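Local coordinates for protein tapirin (Caldicellulosiruptor hydrothermalis, PDB 6N2C) that probably binds cellulose through its C-terminal beta-helix domain, helping this thermophilic bacterium adhere to plant biomass, and carries a zinc ion, at residues D299-I310 against N320-K329. Numbering follows the deposited sequence. Where two conformers were deposited one is given.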
ATOM      1  N   ASP A 299       5.692  -9.055   5.196  1.00 16.91           N
ATOM      2  CA  ASP A 299       5.958  -9.602   6.571  1.00 17.36           C
ATOM      3  C   ASP A 299       4.678  -9.671   7.367  1.00 20.15           C
ATOM      4  O   ASP A 299       4.067  -8.638   7.687  1.00 19.16           O
ATOM      5  CB  ASP A 299       7.042  -8.761   7.283  1.00 18.56           C
ATOM      6  CG  ASP A 299       8.458  -9.149   6.898  1.00 20.44           C
ATOM      7  OD1 ASP A 299       8.711 -10.261   6.448  1.00 23.20           O
ATOM      8  OD2 ASP A 299       9.370  -8.324   7.114  1.00 24.14           O
ATOM      9  N   ILE A 300       4.210 -10.882   7.620  1.00 16.16           N
ATOM     10  CA  ILE A 300       3.134 -11.122   8.513  1.00 16.71           C
ATOM     11  C   ILE A 300       3.711 -11.902   9.712  1.00 15.67           C
ATOM     12  O   ILE A 300       3.531 -13.129   9.804  1.00 18.50           O
ATOM     13  CB  ILE A 300       1.961 -11.859   7.882  1.00 17.26           C
ATOM     14  CG1 ILE A 300       1.552 -11.196   6.568  1.00 18.12           C
ATOM     15  CG2 ILE A 300       0.754 -11.925   8.808  1.00 18.96           C
ATOM     16  CD1 ILE A 300       0.576 -12.033   5.824  1.00 17.19           C
ATOM     17  N   ARG A 301       4.446 -11.188  10.531  1.00 17.06           N
ATOM     18  CA  ARG A 301       5.257 -11.873  11.567  1.00 20.90           C
ATOM     19  C   ARG A 301       4.980 -11.382  12.988  1.00 22.77           C
ATOM     20  O   ARG A 301       4.985 -12.184  13.906  1.00 25.07           O
ATOM     21  CB  ARG A 301       6.713 -11.609  11.340  1.00 20.49           C
ATOM     22  CG  ARG A 301       7.197 -12.158  10.030  1.00 24.66           C
ATOM     23  CD  ARG A 301       8.728 -12.248   9.964  1.00 27.04           C
ATOM     24  NE  ARG A 301       9.354 -10.988   9.837  1.00 28.41           N
ATOM     25  CZ  ARG A 301      10.663 -10.789   9.720  1.00 34.44           C
ATOM     26  NH1 ARG A 301      11.521 -11.802   9.713  1.00 39.63           N
ATOM     27  NH2 ARG A 301      11.129  -9.571   9.604  1.00 34.71           N
ATOM     28  N   ASN A 302       4.779 -10.110  13.152  1.00 19.76           N
ATOM     29  CA  ASN A 302       4.558  -9.493  14.452  1.00 21.51           C
ATOM     30  C   ASN A 302       3.160  -9.675  14.975  1.00 20.15           C
ATOM     31  O   ASN A 302       2.115  -9.615  14.272  1.00 18.56           O
ATOM     32  CB  ASN A 302       4.795  -7.993  14.422  1.00 22.26           C
ATOM     33  CG  ASN A 302       6.195  -7.649  14.183  1.00 27.30           C
ATOM     34  OD1 ASN A 302       7.080  -8.336  14.708  1.00 27.19           O
ATOM     35  ND2 ASN A 302       6.458  -6.594  13.351  1.00 27.80           N
ATOM     36  N   GLY A 303       3.081  -9.904  16.305  1.00 19.46           N
ATOM     37  CA  GLY A 303       1.742  -9.948  16.925  1.00 18.78           C
ATOM     38  C   GLY A 303       0.918 -11.158  16.569  1.00 18.33           C
ATOM     39  O   GLY A 303       1.455 -12.214  16.222  1.00 22.52           O
ATOM     40  N   SER A 304      -0.398 -10.988  16.557  1.00 18.99           N
ATOM     41  CA  SER A 304      -1.300 -12.018  16.211  1.00 18.32           C
ATOM     42  C   SER A 304      -2.550 -11.356  15.716  1.00 19.36           C
ATOM     43  O   SER A 304      -2.744 -10.151  15.834  1.00 21.44           O
ATOM     44  CB  SER A 304      -1.584 -12.971  17.429  1.00 20.20           C
ATOM     45  OG  SER A 304      -2.348 -12.247  18.426  1.00 22.46           O
ATOM     46  N   SER A 305      -3.431 -12.166  15.140  0.60 19.14           N
ATOM     47  CA  SER A 305      -4.722 -11.736  14.686  0.60 19.78           C
ATOM     48  C   SER A 305      -4.634 -10.694  13.558  0.60 19.22           C
ATOM     49  O   SER A 305      -5.510  -9.842  13.460  0.60 18.39           O
ATOM     50  CB  SER A 305      -5.565 -11.196  15.818  0.60 22.23           C
ATOM     51  OG  SER A 305      -6.912 -11.196  15.404  0.60 23.81           O
ATOM     52  N   ASN A 306      -3.590 -10.819  12.752  1.00 18.30           N
ATOM     53  CA  ASN A 306      -3.484 -10.031  11.482  1.00 18.37           C
ATOM     54  C   ASN A 306      -4.326 -10.707  10.457  1.00 18.83           C
ATOM     55  O   ASN A 306      -4.677 -11.930  10.516  1.00 17.90           O
ATOM     56  CB  ASN A 306      -2.059  -9.985  11.027  1.00 16.73           C
ATOM     57  CG  ASN A 306      -1.167  -9.277  11.970  1.00 15.77           C
ATOM     58  OD1 ASN A 306      -1.346  -8.045  12.249  1.00 16.35           O
ATOM     59  ND2 ASN A 306      -0.067  -9.957  12.364  1.00 16.25           N
ATOM     60  N   LEU A 307      -4.626  -9.986   9.369  1.00 18.74           N
ATOM     61  CA  LEU A 307      -5.345 -10.642   8.273  1.00 16.78           C
ATOM     62  C   LEU A 307      -4.944  -9.918   6.978  1.00 17.14           C
ATOM     63  O   LEU A 307      -5.128  -8.714   6.891  1.00 18.56           O
ATOM     64  CB  LEU A 307      -6.834 -10.526   8.436  1.00 18.87           C
ATOM     65  CG  LEU A 307      -7.715 -11.128   7.314  1.00 20.75           C
ATOM     66  CD1 LEU A 307      -7.349 -12.540   7.063  1.00 23.45           C
ATOM     67  CD2 LEU A 307      -9.185 -10.932   7.534  1.00 21.90           C
ATOM     68  N   VAL A 308      -4.307 -10.622   6.082  1.00 14.96           N
ATOM     69  CA  VAL A 308      -4.017 -10.110   4.740  1.00 14.80           C
ATOM     70  C   VAL A 308      -4.895 -10.950   3.754  1.00 16.32           C
ATOM     71  O   VAL A 308      -4.700 -12.149   3.613  1.00 17.73           O
ATOM     72  CB  VAL A 308      -2.560 -10.216   4.337  1.00 15.06           C
ATOM     73  CG1 VAL A 308      -2.426  -9.729   2.891  1.00 15.40           C
ATOM     74  CG2 VAL A 308      -1.695  -9.361   5.271  1.00 15.58           C
ATOM     75  N   THR A 309      -5.923 -10.304   3.155  1.00 14.22           N
ATOM     76  CA  THR A 309      -6.816 -10.936   2.246  1.00 17.11           C
ATOM     77  C   THR A 309      -6.470 -10.525   0.796  1.00 17.78           C
ATOM     78  O   THR A 309      -6.375  -9.292   0.531  1.00 17.74           O
ATOM     79  CB  THR A 309      -8.256 -10.517   2.574  1.00 19.68           C
ATOM     80  OG1 THR A 309      -8.597 -10.977   3.901  1.00 21.15           O
ATOM     81  CG2 THR A 309      -9.187 -11.141   1.629  1.00 20.56           C
ATOM     82  N   ILE A 310      -6.252 -11.487  -0.091  1.00 16.75           N
ATOM     83  CA  ILE A 310      -5.864 -11.236  -1.485  1.00 17.83           C
ATOM     84  C   ILE A 310      -6.995 -11.641  -2.412  1.00 19.78           C
ATOM     85  O   ILE A 310      -7.404 -12.824  -2.433  1.00 16.44           O
ATOM     86  CB  ILE A 310      -4.598 -12.039  -1.880  1.00 18.39           C
ATOM     87  CG1 ILE A 310      -3.411 -11.747  -0.959  1.00 16.20           C
ATOM     88  CG2 ILE A 310      -4.191 -11.843  -3.365  1.00 17.76           C
ATOM     89  CD1 ILE A 310      -2.955 -10.323  -0.879  1.00 17.29           C
ATOM     90  N   ASN A 320       6.857 -13.783   4.375  1.00 16.40           N
ATOM     91  CA  ASN A 320       7.049 -14.410   5.707  1.00 17.97           C
ATOM     92  C   ASN A 320       5.730 -14.438   6.393  1.00 18.55           C
ATOM     93  O   ASN A 320       5.142 -13.377   6.673  1.00 17.66           O
ATOM     94  CB  ASN A 320       8.048 -13.584   6.527  1.00 19.69           C
ATOM     95  CG  ASN A 320       9.412 -13.673   5.998  1.00 21.43           C
ATOM     96  OD1 ASN A 320       9.883 -14.799   5.753  1.00 26.94           O
ATOM     97  ND2 ASN A 320      10.080 -12.516   5.739  1.00 23.18           N
ATOM     98  N   ILE A 321       5.182 -15.611   6.626  1.00 20.74           N
ATOM     99  CA  ILE A 321       3.962 -15.756   7.431  1.00 19.66           C
ATOM    100  C   ILE A 321       4.350 -16.530   8.743  1.00 21.06           C
ATOM    101  O   ILE A 321       4.556 -17.737   8.682  1.00 20.57           O
ATOM    102  CB  ILE A 321       2.839 -16.476   6.710  1.00 20.64           C
ATOM    103  CG1 ILE A 321       2.616 -15.917   5.297  1.00 20.50           C
ATOM    104  CG2 ILE A 321       1.573 -16.425   7.551  1.00 21.67           C
ATOM    105  CD1 ILE A 321       1.666 -16.742   4.460  1.00 22.86           C
ATOM    106  N   TRP A 322       4.498 -15.804   9.853  1.00 20.51           N
ATOM    107  CA  TRP A 322       4.925 -16.388  11.141  1.00 19.85           C
ATOM    108  C   TRP A 322       3.851 -16.249  12.221  1.00 24.75           C
ATOM    109  O   TRP A 322       4.052 -16.666  13.359  1.00 22.84           O
ATOM    110  CB  TRP A 322       6.273 -15.796  11.598  1.00 22.17           C
ATOM    111  CG  TRP A 322       7.429 -15.908  10.657  1.00 22.40           C
ATOM    112  CD1 TRP A 322       7.433 -16.253   9.339  1.00 23.17           C
ATOM    113  CD2 TRP A 322       8.758 -15.574  10.970  1.00 29.56           C
ATOM    114  NE1 TRP A 322       8.691 -16.203   8.844  1.00 29.70           N
ATOM    115  CE2 TRP A 322       9.516 -15.786   9.852  1.00 26.50           C
ATOM    116  CE3 TRP A 322       9.386 -15.162  12.139  1.00 31.81           C
ATOM    117  CZ2 TRP A 322      10.893 -15.529   9.825  1.00 41.44           C
ATOM    118  CZ3 TRP A 322      10.714 -14.908  12.118  1.00 34.55           C
ATOM    119  CH2 TRP A 322      11.467 -15.100  10.976  1.00 36.00           C
ATOM    120  N   THR A 323       2.659 -15.756  11.835  1.00 22.59           N
ATOM    121  CA  THR A 323       1.524 -15.640  12.666  1.00 21.53           C
ATOM    122  C   THR A 323       0.257 -15.671  11.827  1.00 20.29           C
ATOM    123  O   THR A 323       0.374 -15.809  10.583  1.00 18.75           O
ATOM    124  CB  THR A 323       1.664 -14.372  13.548  1.00 21.87           C
ATOM    125  OG1 THR A 323       0.716 -14.497  14.617  1.00 22.21           O
ATOM    126  CG2 THR A 323       1.404 -13.066  12.695  1.00 21.07           C
ATOM    127  N   ASP A 324      -0.925 -15.579  12.420  1.00 19.92           N
ATOM    128  CA  ASP A 324      -2.175 -15.607  11.684  1.00 19.86           C
ATOM    129  C   ASP A 324      -2.396 -14.223  11.098  1.00 19.94           C
ATOM    130  O   ASP A 324      -2.172 -13.263  11.828  1.00 21.04           O
ATOM    131  CB  ASP A 324      -3.357 -16.057  12.540  1.00 24.70           C
ATOM    132  CG  ASP A 324      -3.549 -15.242  13.836  1.00 24.39           C
ATOM    133  OD1 ASP A 324      -2.578 -14.943  14.602  1.00 21.88           O
ATOM    134  OD2 ASP A 324      -4.684 -14.861  14.065  1.00 23.81           O
ATOM    135  N   LYS A 325      -2.828 -14.060   9.840  0.53 18.80           N
ATOM    136  CA  LYS A 325      -2.909 -15.046   8.764  0.53 16.69           C
ATOM    137  C   LYS A 325      -2.937 -14.325   7.385  0.53 16.10           C
ATOM    138  O   LYS A 325      -2.975 -13.100   7.292  0.53 14.01           O
ATOM    139  CB  LYS A 325      -4.145 -15.937   8.877  0.53 16.80           C
ATOM    140  CG  LYS A 325      -5.495 -15.228   8.861  0.53 18.76           C
ATOM    141  CD  LYS A 325      -6.611 -16.237   9.171  0.53 21.70           C
ATOM    142  CE  LYS A 325      -7.987 -15.617   9.426  0.53 24.30           C
ATOM    143  NZ  LYS A 325      -9.056 -16.654   9.512  0.53 26.46           N
ATOM    144  N   MET A 326      -2.849 -15.121   6.351  1.00 16.41           N
ATOM    145  CA  MET A 326      -3.075 -14.657   4.951  1.00 17.36           C
ATOM    146  C   MET A 326      -4.213 -15.521   4.407  1.00 19.14           C
ATOM    147  O   MET A 326      -4.183 -16.746   4.674  1.00 21.04           O
ATOM    148  CB  MET A 326      -1.898 -14.874   4.100  1.00 16.04           C
ATOM    149  CG  MET A 326      -2.130 -14.418   2.666  1.00 17.77           C
ATOM    150  SD  MET A 326      -0.584 -14.483   1.739  0.84 22.30           S
ATOM    151  CE  MET A 326      -0.055 -12.872   1.816  1.00 27.81           C
ATOM    152  N   VAL A 327      -5.216 -14.903   3.778  1.00 17.15           N
ATOM    153  CA  VAL A 327      -6.274 -15.598   3.037  1.00 17.45           C
ATOM    154  C   VAL A 327      -6.221 -15.308   1.524  1.00 18.88           C
ATOM    155  O   VAL A 327      -6.165 -14.119   1.149  1.00 18.24           O
ATOM    156  CB  VAL A 327      -7.648 -15.193   3.576  1.00 21.78           C
ATOM    157  CG1 VAL A 327      -8.803 -15.724   2.711  1.00 24.29           C
ATOM    158  CG2 VAL A 327      -7.808 -15.730   5.036  1.00 23.12           C
ATOM    159  N   LEU A 328      -6.180 -16.367   0.698  1.00 16.02           N
ATOM    160  CA  LEU A 328      -6.286 -16.247  -0.784  1.00 16.41           C
ATOM    161  C   LEU A 328      -7.736 -16.492  -1.145  1.00 19.18           C
ATOM    162  O   LEU A 328      -8.255 -17.587  -0.937  1.00 19.46           O
ATOM    163  CB  LEU A 328      -5.349 -17.194  -1.484  1.00 17.16           C
ATOM    164  CG  LEU A 328      -3.895 -17.171  -1.061  1.00 16.34           C
ATOM    165  CD1 LEU A 328      -3.110 -18.106  -1.896  1.00 17.42           C
ATOM    166  CD2 LEU A 328      -3.312 -15.764  -1.062  1.00 18.00           C
ATOM    167  N   LYS A 329      -8.430 -15.450  -1.612  0.55 17.73           N
ATOM    168  CA  LYS A 329      -9.802 -15.596  -2.059  0.55 20.01           C
ATOM    169  C   LYS A 329      -9.876 -16.410  -3.361  0.55 19.87           C
ATOM    170  O   LYS A 329      -8.861 -16.678  -4.008  0.55 19.69           O
ATOM    171  CB  LYS A 329     -10.465 -14.230  -2.222  0.55 20.48           C
ATOM    172  CG  LYS A 329     -10.626 -13.449  -0.911  0.55 22.89           C
ATOM    173  CD  LYS A 329     -11.442 -14.247   0.145  0.55 24.89           C
ATOM    174  CE  LYS A 329     -12.254 -13.418   1.116  0.55 26.87           C
ATOM    175  NZ  LYS A 329     -12.601 -14.098   2.413  0.55 28.61           N
TER
HETATM  176  O   HOH W   1      -6.625 -13.384  11.559  0.79 31.77           O
HETATM  177  O   HOH W   2     -10.518 -12.844   4.453  0.89 24.42           O
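R301 and W322 meet where two successive coils of the beta-helix turn a corner, and the arginine lays its aliphatic part across the indole. R301 CD sits over the six-membered ring, 3.5 Å from W322 CD2, a CH-pi contact; the guanidinium, its plane steeply inclined to the ring at 77°, continues over the same face as a cation-pi partner, with R301 CZ 4.8 Å from the six-membered ring centroid of W322. A bend at chi3 (-73°) brings R301 NH2 back to D299 OD2 in a salt bridge of 3.3 Å. The other carboxylate oxygen, D299 OD1, accepts a nearly straight bond from N320 ND2 at 2.7 Å, the carboxylate and amide lying almost coplanar. Replacing W322 by an alanine would probably leave the R301 side chain without its aromatic floor and freer to swing off D299.

The corner loops are themselves pinned by side chains. T323 OG1 donates to G303 O (2.9 Å), and D324 OD1 accepts S305 N from above the carboxylate plane at 3.0 Å. Within the first loop, N306 ND2 closes on N302 O, while N306 OD1 reaches back to D286 of the preceding coil. Strands 307-310 and 326-328 then run parallel, K325 O receiving V308 N and V308 O receiving V327 N. Inside, I300 CD1 packs against I321 CG1 and M326 CB, V308 CG1 against M326 CE, and I310 CG1 against L328 CD2; outside, L307 CD1 rests on V327 CG2 at 3.8 Å.

W322 also engages R342 of the next coil in a cation-pi contact. Backbone ladders in register thus set the spacing of the coils, while the strand ends and the corner together link charge, amide and aromatic side chains, a way of fastening a parallel beta-helix from coil to coil.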